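Nitrate transport protein (Xanthomonas axonopodis pv. citri, PDB 3KSX) probably binds alkanesulfonates in the periplasm as the solute-binding component SsuA of an uptake system, and is seen here with MOPS bound. Local coordinates at residues S257-P260 and P261-E265. Sequence-based numbering, arbitrary orientation.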
ATOM      1  N   SER A 257       3.349 -16.816   3.874  1.00 48.20           N
ATOM      2  CA  SER A 257       2.208 -16.214   4.540  1.00 48.30           C
ATOM      3  C   SER A 257       1.388 -17.233   5.358  1.00 48.79           C
ATOM      4  O   SER A 257       0.647 -16.842   6.255  1.00 48.76           O
ATOM      5  CB  SER A 257       1.301 -15.633   3.485  1.00 48.47           C
ATOM      6  OG  SER A 257       0.858 -16.693   2.656  1.00 45.30           O
ATOM      7  N   GLY A 258       1.478 -18.522   5.007  1.00 48.90           N
ATOM      8  CA  GLY A 258       0.599 -19.556   5.599  1.00 48.81           C
ATOM      9  C   GLY A 258      -0.867 -19.457   5.155  1.00 48.74           C
ATOM     10  O   GLY A 258      -1.777 -20.042   5.765  1.00 48.86           O
ATOM     11  N   LEU A 259      -1.098 -18.712   4.080  1.00 47.84           N
ATOM     12  CA  LEU A 259      -2.399 -18.615   3.456  1.00 46.74           C
ATOM     13  C   LEU A 259      -2.535 -19.784   2.495  1.00 45.69           C
ATOM     14  O   LEU A 259      -1.528 -20.243   1.948  1.00 45.85           O
ATOM     15  CB  LEU A 259      -2.457 -17.310   2.647  1.00 46.99           C
ATOM     16  CG  LEU A 259      -2.560 -15.941   3.329  1.00 47.07           C
ATOM     17  CD1 LEU A 259      -2.814 -14.933   2.265  1.00 47.30           C
ATOM     18  CD2 LEU A 259      -3.665 -15.857   4.343  1.00 47.27           C
ATOM     19  N   PRO A 260      -3.771 -20.255   2.254  1.00 45.09           N
ATOM     20  CA  PRO A 260      -4.005 -21.350   1.293  1.00 43.78           C
ATOM     21  C   PRO A 260      -3.588 -20.965  -0.121  1.00 42.87           C
ATOM     22  O   PRO A 260      -3.722 -19.808  -0.494  1.00 41.84           O
ATOM     23  CB  PRO A 260      -5.527 -21.560   1.348  1.00 44.08           C
ATOM     24  CG  PRO A 260      -5.976 -20.902   2.564  1.00 44.16           C
ATOM     25  CD  PRO A 260      -5.017 -19.829   2.921  1.00 44.76           C
ATOM     26  N   PRO A 261      -3.076 -21.922  -0.907  1.00 41.96           N
ATOM     27  CA  PRO A 261      -2.656 -21.613  -2.261  1.00 40.66           C
ATOM     28  C   PRO A 261      -3.794 -20.996  -3.085  1.00 40.24           C
ATOM     29  O   PRO A 261      -3.546 -20.099  -3.872  1.00 38.51           O
ATOM     30  CB  PRO A 261      -2.280 -22.983  -2.836  1.00 41.48           C
ATOM     31  CG  PRO A 261      -1.819 -23.726  -1.699  1.00 40.89           C
ATOM     32  CD  PRO A 261      -2.670 -23.280  -0.517  1.00 42.35           C
ATOM     33  N   ALA A 262      -5.026 -21.479  -2.909  1.00 38.21           N
ATOM     34  CA  ALA A 262      -6.198 -20.896  -3.595  1.00 37.96           C
ATOM     35  C   ALA A 262      -6.411 -19.399  -3.346  1.00 36.19           C
ATOM     36  O   ALA A 262      -6.853 -18.705  -4.228  1.00 36.43           O
ATOM     37  CB  ALA A 262      -7.446 -21.664  -3.233  1.00 37.49           C
ATOM     38  N   VAL A 263      -6.099 -18.945  -2.134  1.00 34.86           N
ATOM     39  CA  VAL A 263      -6.205 -17.557  -1.713  1.00 33.71           C
ATOM     40  C   VAL A 263      -5.110 -16.781  -2.400  1.00 32.82           C
ATOM     41  O   VAL A 263      -5.388 -15.768  -3.010  1.00 33.38           O
ATOM     42  CB  VAL A 263      -6.062 -17.448  -0.184  1.00 34.59           C
ATOM     43  CG1 VAL A 263      -6.042 -16.023   0.269  1.00 35.30           C
ATOM     44  CG2 VAL A 263      -7.209 -18.173   0.510  1.00 33.39           C
ATOM     45  N   VAL A 264      -3.874 -17.266  -2.318  1.00 31.58           N
ATOM     46  CA  VAL A 264      -2.764 -16.629  -3.024  1.00 31.13           C
ATOM     47  C   VAL A 264      -3.019 -16.478  -4.528  1.00 31.96           C
ATOM     48  O   VAL A 264      -2.759 -15.425  -5.170  1.00 29.52           O
ATOM     49  CB  VAL A 264      -1.439 -17.417  -2.782  1.00 31.89           C
ATOM     50  CG1 VAL A 264      -0.305 -16.714  -3.498  1.00 31.68           C
ATOM     51  CG2 VAL A 264      -1.153 -17.472  -1.351  1.00 27.28           C
ATOM     52  N   GLU A 265      -3.497 -17.560  -5.119  1.00 30.85           N
ATOM     53  CA  GLU A 265      -3.918 -17.530  -6.475  1.00 34.18           C
ATOM     54  C   GLU A 265      -4.894 -16.389  -6.844  1.00 32.64           C
ATOM     55  O   GLU A 265      -4.743 -15.722  -7.862  1.00 32.92           O
ATOM     56  CB  GLU A 265      -4.644 -18.850  -6.697  1.00 36.09           C
ATOM     57  CG  GLU A 265      -3.875 -19.826  -7.504  1.00 43.38           C
ATOM     58  CD  GLU A 265      -4.455 -19.924  -8.885  1.00 52.65           C
ATOM     59  OE1 GLU A 265      -4.947 -18.868  -9.366  1.00 58.91           O
ATOM     60  OE2 GLU A 265      -4.467 -21.047  -9.464  1.00 54.36           O
TER
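Two consecutive prolines open helix 261-269: P260 is the N-cap and P261 the first helical residue. A short loop joins helix 246-257 to this helix, with an ST turn at its start and the N-cap at its end. P260 has no side-chain acceptor, and P261 has no N-H to offer. P260 O accepts the first regular helix bond, from V264 N at 3.1 Å, nearly straight with an N-H...O angle of 169°. V263 N gives the same oxygen a second, weak bond, bent to 130°.

Apolar side chains pack across the junction of loop and helix. The P260 ring lies against one branch of V263, with P260 CG 3.6 Å from V263 CG2. The other branch, V263 CG1, is anti to the V263 backbone N (chi1 175°) and meets L259 CD1 at 3.9 Å. The L259 and V263 side chains cross at about a right angle. L259 CB also lies 4.2 Å from V264 CG2. V263 also touches A191 and L194 of helix 188-194, and V264 touches L253 of helix 246-257.

G258 leaves the first helix with positive phi. The ST turn spans this exit: L259 N donates to S257 OG at 3.2 Å. The S257 hydroxyl in turn donates to L253 O, one turn back in helix 246-257.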